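Local coordinates for protein carboxylase (Deinococcus radiodurans, PDB 5H80) that probably carries out the ATP-dependent carboxylation of biotin, as the biotin carboxylase domain of a single-chain bacterial carboxylase, at residues 32-37 and 101-106; 56-61 and 73-78. All blocks are in the same frame, centred on the assembly; numbering follows the deposited sequence.

Interaction 1 of 2, residues 32-37 and 101-106; sequences TPRVLI and EHAATH
Arg34 reaches over to the carbonyl of His102 and grips that one oxygen side-on with two nitrogens, NE to O at 2.9 Å and NH2 to O at 2.8 Å. The oxygen lies close to the guanidinium plane, and a bend at chi3 (57°) turns the head back to meet it. The pincer holds the chain just where it leaves helix 92-101; NH2 also forms a salt bridge with Glu77, while NH1 donates to Gln57. Further on, Thr105 holds the backbone of Arg34 by two bonds: its N donates to Arg34 O at 2.8 Å, while its OG1 accepts from Arg34 N, also at 2.8 Å. That hydroxyl shares a hydrogen bond of 2.7 Å with His106 ND1, in the plane of the imidazole, which should help set the rotation of the ring. Leu36 N donates to His106 O (2.8 Å), and a weak bond runs from His106 N to Arg34 O. Outward, Pro33 CB lies 3.5 Å from His106 ND1, and Leu36 CB meets Ala104 CB at 4.1 Å. With Val35 bridging His106, strands 34-37 and 106-108 pair in parallel within the five-stranded sheet of the biotin carboxylase N-terminal domain, a Rossmann-like arrangement of order 3-2-1-4-5.

Interaction 2 of 2, residues 56-61 and 73-78; sequences WQSVAV and RRADEA
Asp76 turns its carboxylate back onto the start of strand 57-62, and its side chain can be followed atom by atom. CB rests 3.5 Å from Ser58 O. CG, anti to the carbonyl carbon and beside the backbone N (chi1 -63°), brings OD2 to the Ser58 N-H. OD2 takes that N-H through its anti lone pair, 2.8 Å from N and nearly straight at 165°; it also lies 3.3 Å from Gln57 CA. A water donates to OD2 and to Trp56 O, lengthening the link toward the beginning of the strand. Ser58 answers in the other direction: its OG accepts from Asp76 N at 3.2 Å, so the two residues are joined by reciprocal side-chain-to-backbone bonds.

Regular parallel pairing follows. Glu77 N donates to Ser58 O, and Ala60 N to Glu77 O at 2.9 Å. On one face of the sheet Val59 and Glu77 lie side by side, with Val59 CG2 4.0 Å from Glu77 CG, while the Glu77 carboxylate continues to a salt bridge with Arg34. On the other face Ala60 CB presses unusually tightly against Ala75 CB, at 3.3 Å. These residues close a beta-alpha-beta unit, in which short helix 70-74 leads from strand 57-62 to strand 77-80 at the sheet margin; helix 42-53 covers the Ala60 and Ala75 face through Glu48, and strand 34-37 flanks strand 57-62 on its far side.

Interactions 1 and 2 lie in one parallel sheet: interaction 1 pairs strand 34-37 with 106-108, and interaction 2 pairs its other neighbour, 57-62, with 77-80. Their centres are 9 Å apart, and 56-61 with 73-78 is nested within the chain loop that 32-37 closes with 101-106. A probable hydrogen bond between Val35 O and Val59 N, at 2.8 Å, joins strands 34-37 and 57-62. A salt bridge crosses strand 57-62, from Arg34 to Glu77, linking the outermost strand of the sheet in this chain to interaction 1. Pro33 CG packs 3.4 Å from Trp56 CD2, and the side chains of Pro33 and Trp56 each lie about 4 Å from bound ethanediol, probably from the crystallisation liquor.

Interaction 1 of 2, residues 32-37 and 101-106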
ATOM      1  N   THR A  32     -12.326 -13.151 -23.733  1.00 40.12           N
ATOM      2  CA  THR A  32     -11.367 -12.478 -22.783  1.00 43.52           C
ATOM      3  C   THR A  32     -10.514 -11.453 -23.538  1.00 38.05           C
ATOM      4  O   THR A  32      -9.777 -11.801 -24.532  1.00 32.42           O
ATOM      5  CB  THR A  32     -10.427 -13.433 -22.068  1.00 46.75           C
ATOM      6  OG1 THR A  32      -9.355 -12.697 -21.479  1.00 61.32           O
ATOM      7  CG2 THR A  32      -9.829 -14.404 -22.995  1.00 48.21           C
ATOM      8  N   PRO A  33     -10.587 -10.204 -23.097  1.00 31.72           N
ATOM      9  CA  PRO A  33      -9.828  -9.211 -23.843  1.00 30.06           C
ATOM     10  C   PRO A  33      -8.348  -9.430 -23.909  1.00 31.53           C
ATOM     11  O   PRO A  33      -7.750  -9.984 -23.007  1.00 30.40           O
ATOM     12  CB  PRO A  33     -10.171  -7.877 -23.123  1.00 28.52           C
ATOM     13  CG  PRO A  33     -11.395  -8.098 -22.326  1.00 33.90           C
ATOM     14  CD  PRO A  33     -11.509  -9.614 -22.112  1.00 31.87           C
ATOM     15  N   ARG A  34      -7.705  -8.955 -24.987  1.00 27.27           N
ATOM     16  CA  ARG A  34      -6.311  -8.959 -25.135  1.00 26.63           C
ATOM     17  C   ARG A  34      -5.952  -7.554 -25.405  1.00 25.76           C
ATOM     18  O   ARG A  34      -6.294  -6.996 -26.507  1.00 30.09           O
ATOM     19  CB  ARG A  34      -5.865  -9.850 -26.319  1.00 29.84           C
ATOM     20  CG  ARG A  34      -6.088 -11.309 -26.067  1.00 35.09           C
ATOM     21  CD  ARG A  34      -5.845 -12.135 -27.348  1.00 34.52           C
ATOM     22  NE  ARG A  34      -4.492 -11.889 -27.852  1.00 35.06           N
ATOM     23  CZ  ARG A  34      -3.409 -12.440 -27.319  1.00 36.35           C
ATOM     24  NH1 ARG A  34      -3.529 -13.242 -26.260  1.00 46.16           N
ATOM     25  NH2 ARG A  34      -2.214 -12.221 -27.870  1.00 48.71           N
ATOM     26  N   VAL A  35      -5.340  -6.919 -24.406  1.00 23.49           N
ATOM     27  CA  VAL A  35      -5.124  -5.524 -24.360  1.00 24.00           C
ATOM     28  C   VAL A  35      -3.709  -5.127 -24.847  1.00 22.29           C
ATOM     29  O   VAL A  35      -2.634  -5.478 -24.282  1.00 24.57           O
ATOM     30  CB  VAL A  35      -5.300  -4.934 -22.920  1.00 22.07           C
ATOM     31  CG1 VAL A  35      -5.098  -3.378 -22.914  1.00 22.53           C
ATOM     32  CG2 VAL A  35      -6.626  -5.294 -22.317  1.00 23.94           C
ATOM     33  N   LEU A  36      -3.674  -4.398 -25.944  1.00 20.28           N
ATOM     34  CA  LEU A  36      -2.391  -3.896 -26.410  1.00 21.67           C
ATOM     35  C   LEU A  36      -2.061  -2.673 -25.686  1.00 20.23           C
ATOM     36  O   LEU A  36      -2.840  -1.740 -25.753  1.00 24.81           O
ATOM     37  CB  LEU A  36      -2.396  -3.604 -27.903  1.00 24.25           C
ATOM     38  CG  LEU A  36      -1.230  -2.876 -28.575  1.00 23.56           C
ATOM     39  CD1 LEU A  36      -0.136  -3.872 -28.535  1.00 26.11           C
ATOM     40  CD2 LEU A  36      -1.568  -2.478 -30.041  1.00 30.36           C
ATOM     41  N   ILE A  37      -0.887  -2.641 -25.042  1.00 19.75           N
ATOM     42  CA  ILE A  37      -0.438  -1.505 -24.180  1.00 20.93           C
ATOM     43  C   ILE A  37       0.468  -0.642 -25.077  1.00 19.88           C
ATOM     44  O   ILE A  37       1.684  -0.941 -25.288  1.00 24.80           O
ATOM     45  CB  ILE A  37       0.228  -2.000 -22.887  1.00 20.63           C
ATOM     46  CG1 ILE A  37      -0.789  -2.882 -22.116  1.00 21.77           C
ATOM     47  CG2 ILE A  37       0.771  -0.888 -21.994  1.00 22.01           C
ATOM     48  CD1 ILE A  37      -0.213  -3.478 -20.874  1.00 25.36           C
ATOM     49  N   GLU A 101      -1.925  -8.743 -35.684  1.00 34.70           N
ATOM     50  CA  GLU A 101      -1.062  -9.887 -35.754  1.00 34.95           C
ATOM     51  C   GLU A 101      -1.139 -10.687 -34.479  1.00 42.35           C
ATOM     52  O   GLU A 101      -0.933 -11.869 -34.497  1.00 35.72           O
ATOM     53  CB  GLU A 101       0.357  -9.413 -35.982  1.00 41.06           C
ATOM     54  CG  GLU A 101       0.519  -8.874 -37.391  1.00 42.81           C
ATOM     55  CD  GLU A 101       1.923  -8.494 -37.767  1.00 49.60           C
ATOM     56  OE1 GLU A 101       2.870  -9.165 -37.344  1.00 54.61           O
ATOM     57  OE2 GLU A 101       2.094  -7.529 -38.524  1.00 61.72           O
ATOM     58  N   HIS A 102      -1.441 -10.019 -33.367  1.00 36.08           N
ATOM     59  CA  HIS A 102      -1.555 -10.703 -32.061  1.00 32.49           C
ATOM     60  C   HIS A 102      -2.927 -10.730 -31.482  1.00 28.64           C
ATOM     61  O   HIS A 102      -3.100 -11.080 -30.282  1.00 35.40           O
ATOM     62  CB  HIS A 102      -0.556 -10.041 -31.078  1.00 28.57           C
ATOM     63  CG  HIS A 102       0.845 -10.202 -31.502  1.00 34.51           C
ATOM     64  ND1 HIS A 102       1.387  -9.441 -32.513  1.00 32.08           N
ATOM     65  CD2 HIS A 102       1.785 -11.104 -31.162  1.00 30.12           C
ATOM     66  CE1 HIS A 102       2.628  -9.833 -32.735  1.00 36.04           C
ATOM     67  NE2 HIS A 102       2.888 -10.844 -31.935  1.00 34.64           N
ATOM     68  N   ALA A 103      -3.950 -10.544 -32.326  1.00 30.34           N
ATOM     69  CA  ALA A 103      -5.334 -10.690 -31.945  1.00 32.70           C
ATOM     70  C   ALA A 103      -5.690  -9.875 -30.663  1.00 27.18           C
ATOM     71  O   ALA A 103      -6.497 -10.340 -29.838  1.00 33.26           O
ATOM     72  CB  ALA A 103      -5.677 -12.163 -31.740  1.00 30.89           C
ATOM     73  N   ALA A 104      -5.201  -8.656 -30.603  1.00 27.10           N
ATOM     74  CA  ALA A 104      -5.724  -7.700 -29.594  1.00 28.20           C
ATOM     75  C   ALA A 104      -7.183  -7.261 -29.902  1.00 33.88           C
ATOM     76  O   ALA A 104      -7.642  -7.348 -31.066  1.00 31.20           O
ATOM     77  CB  ALA A 104      -4.755  -6.549 -29.508  1.00 27.01           C
ATOM     78  N   THR A 105      -7.937  -6.940 -28.831  1.00 25.24           N
ATOM     79  CA  THR A 105      -9.301  -6.505 -28.835  1.00 26.70           C
ATOM     80  C   THR A 105      -9.448  -5.085 -28.381  1.00 26.12           C
ATOM     81  O   THR A 105     -10.416  -4.463 -28.603  1.00 26.21           O
ATOM     82  CB  THR A 105     -10.084  -7.502 -27.928  1.00 27.63           C
ATOM     83  OG1 THR A 105      -9.494  -7.479 -26.598  1.00 24.69           O
ATOM     84  CG2 THR A 105      -9.881  -8.874 -28.492  1.00 29.68           C
ATOM     85  N   HIS A 106      -8.446  -4.610 -27.612  1.00 23.62           N
ATOM     86  CA  HIS A 106      -8.472  -3.343 -26.913  1.00 25.58           C
ATOM     87  C   HIS A 106      -7.097  -2.740 -27.045  1.00 26.23           C
ATOM     88  O   HIS A 106      -6.069  -3.421 -27.139  1.00 27.99           O
ATOM     89  CB  HIS A 106      -8.828  -3.537 -25.388  1.00 25.17           C
ATOM     90  CG  HIS A 106     -10.213  -4.010 -25.176  1.00 26.20           C
ATOM     91  ND1 HIS A 106     -10.566  -5.296 -25.450  1.00 27.30           N
ATOM     92  CD2 HIS A 106     -11.332  -3.401 -24.711  1.00 27.31           C
ATOM     93  CE1 HIS A 106     -11.850  -5.461 -25.203  1.00 27.30           C
ATOM     94  NE2 HIS A 106     -12.339  -4.324 -24.766  1.00 28.99           N
TER

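Interaction 2 of 2, residues 56-61 and 73-78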
ATOM      1  N   TRP A  56      -7.696 -10.584 -17.688  1.00 24.26           N
ATOM      2  CA  TRP A  56      -7.476 -10.373 -19.083  1.00 25.71           C
ATOM      3  C   TRP A  56      -6.031 -10.579 -19.431  1.00 27.22           C
ATOM      4  O   TRP A  56      -5.207 -10.925 -18.576  1.00 27.38           O
ATOM      5  CB  TRP A  56      -7.915  -8.952 -19.452  1.00 25.75           C
ATOM      6  CG  TRP A  56      -9.424  -8.567 -19.075  1.00 25.66           C
ATOM      7  CD1 TRP A  56     -10.422  -9.368 -18.500  1.00 29.94           C
ATOM      8  CD2 TRP A  56     -10.045  -7.341 -19.342  1.00 25.76           C
ATOM      9  NE1 TRP A  56     -11.615  -8.663 -18.369  1.00 29.74           N
ATOM     10  CE2 TRP A  56     -11.393  -7.395 -18.832  1.00 27.88           C
ATOM     11  CE3 TRP A  56      -9.608  -6.152 -19.929  1.00 22.97           C
ATOM     12  CZ2 TRP A  56     -12.263  -6.351 -18.963  1.00 28.65           C
ATOM     13  CZ3 TRP A  56     -10.454  -5.095 -20.022  1.00 28.01           C
ATOM     14  CH2 TRP A  56     -11.808  -5.181 -19.591  1.00 26.85           C
ATOM     15  N   GLN A  57      -5.749 -10.495 -20.730  1.00 27.46           N
ATOM     16  CA  GLN A  57      -4.397 -10.656 -21.222  1.00 24.74           C
ATOM     17  C   GLN A  57      -3.803  -9.413 -21.757  1.00 26.31           C
ATOM     18  O   GLN A  57      -4.534  -8.615 -22.281  1.00 26.10           O
ATOM     19  CB  GLN A  57      -4.323 -11.759 -22.303  1.00 27.49           C
ATOM     20  CG  GLN A  57      -4.680 -13.123 -21.721  1.00 33.88           C
ATOM     21  CD  GLN A  57      -4.887 -14.123 -22.806  1.00 42.74           C
ATOM     22  OE1 GLN A  57      -5.128 -13.764 -23.985  1.00 36.13           O
ATOM     23  NE2 GLN A  57      -4.802 -15.382 -22.434  1.00 49.54           N
ATOM     24  N   SER A  58      -2.471  -9.265 -21.602  1.00 29.91           N
ATOM     25  CA  SER A  58      -1.787  -8.127 -22.100  1.00 23.33           C
ATOM     26  C   SER A  58      -0.761  -8.435 -23.173  1.00 24.13           C
ATOM     27  O   SER A  58      -0.000  -9.372 -23.095  1.00 29.54           O
ATOM     28  CB  SER A  58      -1.069  -7.315 -20.970  1.00 23.38           C
ATOM     29  OG  SER A  58      -0.069  -8.087 -20.249  1.00 23.55           O
ATOM     30  N   VAL A  59      -0.673  -7.486 -24.102  1.00 24.27           N
ATOM     31  CA  VAL A  59       0.377  -7.477 -25.111  1.00 24.78           C
ATOM     32  C   VAL A  59       1.130  -6.146 -24.962  1.00 25.89           C
ATOM     33  O   VAL A  59       0.571  -5.111 -25.179  1.00 27.79           O
ATOM     34  CB  VAL A  59      -0.245  -7.699 -26.528  1.00 25.08           C
ATOM     35  CG1 VAL A  59       0.882  -7.607 -27.582  1.00 27.89           C
ATOM     36  CG2 VAL A  59      -1.163  -8.970 -26.582  1.00 26.11           C
ATOM     37  N   ALA A  60       2.395  -6.206 -24.625  1.00 24.37           N
ATOM     38  CA  ALA A  60       3.301  -5.038 -24.538  1.00 22.97           C
ATOM     39  C   ALA A  60       4.049  -4.877 -25.869  1.00 26.58           C
ATOM     40  O   ALA A  60       4.056  -5.844 -26.727  1.00 26.70           O
ATOM     41  CB  ALA A  60       4.237  -5.206 -23.340  1.00 25.98           C
ATOM     42  N   VAL A  61       4.592  -3.682 -26.071  1.00 27.74           N
ATOM     43  CA  VAL A  61       5.477  -3.416 -27.190  1.00 24.82           C
ATOM     44  C   VAL A  61       6.736  -2.757 -26.579  1.00 28.11           C
ATOM     45  O   VAL A  61       6.707  -2.023 -25.528  1.00 26.80           O
ATOM     46  CB  VAL A  61       4.849  -2.534 -28.313  1.00 27.43           C
ATOM     47  CG1 VAL A  61       3.740  -3.262 -29.102  1.00 29.01           C
ATOM     48  CG2 VAL A  61       4.335  -1.166 -27.782  1.00 30.76           C
ATOM     49  N   ARG A  73       9.042  -7.861 -19.566  1.00 31.59           N
ATOM     50  CA  ARG A  73       8.890  -9.110 -18.826  1.00 36.51           C
ATOM     51  C   ARG A  73       7.509  -9.282 -18.225  1.00 37.16           C
ATOM     52  O   ARG A  73       6.991 -10.400 -18.155  1.00 31.70           O
ATOM     53  CB  ARG A  73       9.881  -9.146 -17.646  1.00 52.58           C
ATOM     54  CG  ARG A  73      11.309  -9.536 -17.978  1.00 64.20           C
ATOM     55  CD  ARG A  73      12.246  -9.298 -16.782  1.00 75.96           C
ATOM     56  NE  ARG A  73      12.365  -7.877 -16.414  1.00 81.95           N
ATOM     57  CZ  ARG A  73      13.365  -7.335 -15.715  1.00 95.68           C
ATOM     58  NH1 ARG A  73      14.399  -8.063 -15.281  1.00 95.98           N
ATOM     59  NH2 ARG A  73      13.336  -6.029 -15.452  1.00104.29           N
ATOM     60  N   ARG A  74       6.924  -8.180 -17.729  1.00 28.93           N
ATOM     61  CA  ARG A  74       5.614  -8.270 -17.062  1.00 29.04           C
ATOM     62  C   ARG A  74       4.414  -8.525 -17.969  1.00 32.85           C
ATOM     63  O   ARG A  74       3.360  -8.995 -17.486  1.00 31.94           O
ATOM     64  CB  ARG A  74       5.371  -7.023 -16.136  1.00 28.56           C
ATOM     65  CG  ARG A  74       4.080  -6.949 -15.383  1.00 32.08           C
ATOM     66  CD  ARG A  74       4.021  -8.072 -14.300  1.00 33.86           C
ATOM     67  NE  ARG A  74       2.730  -8.004 -13.584  1.00 29.61           N
ATOM     68  CZ  ARG A  74       1.544  -8.412 -14.051  1.00 27.28           C
ATOM     69  NH1 ARG A  74       1.436  -8.959 -15.273  1.00 32.83           N
ATOM     70  NH2 ARG A  74       0.455  -8.258 -13.324  1.00 30.53           N
ATOM     71  N   ALA A  75       4.469  -8.190 -19.253  1.00 24.96           N
ATOM     72  CA  ALA A  75       3.354  -8.543 -20.076  1.00 26.16           C
ATOM     73  C   ALA A  75       3.164 -10.072 -20.239  1.00 32.98           C
ATOM     74  O   ALA A  75       4.112 -10.893 -20.044  1.00 30.04           O
ATOM     75  CB  ALA A  75       3.600  -7.884 -21.438  1.00 29.53           C
ATOM     76  N   ASP A  76       2.002 -10.462 -20.668  1.00 31.06           N
ATOM     77  CA  ASP A  76       1.773 -11.890 -20.988  1.00 33.65           C
ATOM     78  C   ASP A  76       2.525 -12.175 -22.264  1.00 35.91           C
ATOM     79  O   ASP A  76       3.001 -13.273 -22.488  1.00 34.32           O
ATOM     80  CB  ASP A  76       0.320 -12.260 -21.181  1.00 33.36           C
ATOM     81  CG  ASP A  76      -0.475 -12.050 -19.942  1.00 42.45           C
ATOM     82  OD1 ASP A  76      -0.138 -12.682 -18.922  1.00 34.92           O
ATOM     83  OD2 ASP A  76      -1.400 -11.223 -19.986  1.00 29.65           O
ATOM     84  N   GLU A  77       2.596 -11.173 -23.120  1.00 28.13           N
ATOM     85  CA  GLU A  77       3.440 -11.359 -24.318  1.00 29.96           C
ATOM     86  C   GLU A  77       3.928  -9.990 -24.731  1.00 27.38           C
ATOM     87  O   GLU A  77       3.186  -9.002 -24.535  1.00 29.64           O
ATOM     88  CB  GLU A  77       2.713 -12.144 -25.359  1.00 31.75           C
ATOM     89  CG  GLU A  77       1.990 -11.369 -26.399  1.00 35.95           C
ATOM     90  CD  GLU A  77       1.209 -12.313 -27.354  1.00 42.29           C
ATOM     91  OE1 GLU A  77      -0.004 -12.546 -27.092  1.00 40.11           O
ATOM     92  OE2 GLU A  77       1.852 -12.831 -28.329  1.00 48.93           O
ATOM     93  N   ALA A  78       5.204  -9.898 -25.102  1.00 30.22           N
ATOM     94  CA  ALA A  78       5.782  -8.660 -25.525  1.00 29.01           C
ATOM     95  C   ALA A  78       6.279  -8.773 -26.946  1.00 32.82           C
ATOM     96  O   ALA A  78       6.996  -9.760 -27.283  1.00 30.54           O
ATOM     97  CB  ALA A  78       6.907  -8.230 -24.609  1.00 29.03           C
TER
HETATM   98  O   HOH W   1      -2.678 -10.784 -17.656  1.00 32.51           O